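Local coordinates for cell surface protein (Faecalibacterium prausnitzii A2-165, PDB 4GT6), which is of unknown function but, as an extracellular leucine-rich repeat protein of the BspA type, probably binds other proteins at the bacterial cell surface, at residues A[65-70]-A[88-93]. Residues are numbered along the deposited sequence; the frame is centred on the assembly and turned at random. Where two conformers were deposited one is given.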
# COMPACT_ATOMS: atom_id res chain seq x y z
N VAL A 65 -21.87 16.98 10.36
CA VAL A 65 -21.26 16.04 11.31
C VAL A 65 -21.86 14.66 11.07
O VAL A 65 -23.07 14.55 10.89
CB VAL A 65 -21.44 16.50 12.78
CG1 VAL A 65 -20.90 15.44 13.75
CG2 VAL A 65 -20.75 17.85 13.02
N LEU A 66 -21.02 13.61 11.07
CA LEU A 66 -21.51 12.24 10.87
C LEU A 66 -20.71 11.30 11.74
O LEU A 66 -19.48 11.20 11.56
CB LEU A 66 -21.44 11.81 9.40
CG LEU A 66 -21.91 10.37 9.12
CD1 LEU A 66 -23.41 10.18 9.44
CD2 LEU A 66 -21.62 9.96 7.66
N THR A 67 -21.39 10.62 12.67
CA THR A 67 -20.70 9.74 13.63
C THR A 67 -21.01 8.25 13.40
O THR A 67 -20.18 7.40 13.73
CB THR A 67 -21.03 10.20 15.09
OG1 THR A 67 -20.03 9.70 15.97
CG2 THR A 67 -22.43 9.80 15.57
N SER A 68 -22.21 7.93 12.90
CA SER A 68 -22.58 6.53 12.74
C SER A 68 -23.57 6.34 11.61
O SER A 68 -24.32 7.25 11.26
CB SER A 68 -23.20 5.99 14.04
OG SER A 68 -24.45 6.60 14.29
N VAL A 69 -23.52 5.14 11.01
CA VAL A 69 -24.40 4.74 9.93
C VAL A 69 -24.91 3.33 10.22
O VAL A 69 -24.14 2.43 10.55
CB VAL A 69 -23.64 4.78 8.56
CG1 VAL A 69 -24.46 4.12 7.45
CG2 VAL A 69 -23.25 6.21 8.18
N GLN A 70 -26.22 3.16 10.11
CA GLN A 70 -26.85 1.87 10.25
C GLN A 70 -27.41 1.50 8.90
O GLN A 70 -28.09 2.33 8.27
CB GLN A 70 -27.94 1.93 11.32
CG GLN A 70 -28.67 0.63 11.46
CD GLN A 70 -29.82 0.82 12.40
OE1 GLN A 70 -30.97 1.04 11.99
NE2 GLN A 70 -29.52 0.72 13.66
N SER A 88 -15.29 11.59 10.60
CA SER A 88 -15.58 11.35 12.01
C SER A 88 -16.49 10.12 12.17
O SER A 88 -16.93 9.81 13.28
CB SER A 88 -16.22 12.60 12.64
OG SER A 88 -15.22 13.60 12.85
N LEU A 89 -16.79 9.44 11.05
CA LEU A 89 -17.64 8.25 11.07
C LEU A 89 -16.93 7.14 11.89
O LEU A 89 -15.82 6.73 11.54
CB LEU A 89 -17.94 7.79 9.64
CG LEU A 89 -18.73 6.47 9.47
CD1 LEU A 89 -20.15 6.59 10.06
CD2 LEU A 89 -18.85 6.10 7.95
N LYS A 90 -17.56 6.73 13.00
CA LYS A 90 -16.97 5.74 13.92
C LYS A 90 -17.36 4.31 13.62
O LYS A 90 -16.57 3.39 13.84
CB LYS A 90 -17.43 5.99 15.38
CG LYS A 90 -17.13 7.37 15.98
CD LYS A 90 -15.65 7.64 16.06
CE LYS A 90 -15.28 8.79 16.98
NZ LYS A 90 -13.79 8.99 17.00
N ARG A 91 -18.61 4.11 13.17
CA ARG A 91 -19.14 2.77 12.99
C ARG A 91 -20.15 2.68 11.87
O ARG A 91 -20.92 3.62 11.64
CB ARG A 91 -19.79 2.28 14.32
CG ARG A 91 -21.07 3.03 14.76
CD ARG A 91 -21.47 2.81 16.22
NE ARG A 91 -20.40 3.27 17.12
CZ ARG A 91 -20.23 4.52 17.53
NH1 ARG A 91 -21.09 5.47 17.18
NH2 ARG A 91 -19.19 4.84 18.29
N VAL A 92 -20.17 1.53 11.22
CA VAL A 92 -21.11 1.20 10.17
C VAL A 92 -21.70 -0.12 10.63
O VAL A 92 -20.97 -1.11 10.61
CB VAL A 92 -20.44 1.14 8.77
CG1 VAL A 92 -21.46 0.71 7.73
CG2 VAL A 92 -19.85 2.49 8.39
N THR A 93 -22.96 -0.12 11.12
CA THR A 93 -23.54 -1.35 11.66
C THR A 93 -24.76 -1.84 10.88
O THR A 93 -25.27 -1.14 10.02
CB THR A 93 -23.95 -1.13 13.12
OG1 THR A 93 -24.93 -0.08 13.18
CG2 THR A 93 -22.75 -0.85 14.04
O HOH W 1 -17.84 11.83 9.39
O HOH W 2 -17.76 11.04 15.68
O HOH W 3 -20.37 8.13 18.07
O HOH W 4 -27.38 -0.32 14.62
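Leu-89 reaches across to the strand 68-70 with one methyl, CD1, which lies 3.6 Å from Val-69 CG2 and equally near the backbone at Ser-68 CA. Chi1 sets CG of Leu-89 anti to its backbone N, and chi2 (64°) then places CD1 in this spot, also within 4.3 Å of Leu-66 CG. Val-92 continues this apolar face beside Val-69; Phe-83 covers Val-69 and Phe-110 covers Val-92 from neighbouring loops. Val-69 pairs in parallel register with Val-92, its N donating to Arg-91 O at 3.1 Å and its O receiving Thr-93 N. These are successive rungs of a BspA-type leucine-rich repeat solenoid, with Leu-66, Val-69, Leu-89 and Val-92 buried in the coil, and strand 35-37 flanks 68-71 on the side away from 91-94. One step nearer the N-terminal end, Lys-90 N bonds to Thr-67 O at 2.8 Å, approaching from above the carbonyl plane. On the polar face, Arg-91 lays its CG against Ser-68 CB; its chain bends at chi3 (60°), and NH1 comes 3.8 Å from the same Ser-68 CB. In the conformer given, water 3 sits at the guanidinium edge, in its plane, linking NH1 to Thr-67 OG1. That hydroxyl also holds water 2, which donates to Ser-88 O, while Lys-90 CG passes 3.7 Å from Thr-67 OG1 before NZ leaves for a salt bridge with Glu-115. At the far end, water 4 accepts from Gln-70 NE2 at 2.6 Å and is hydrogen-bonded to Thr-93 OG1.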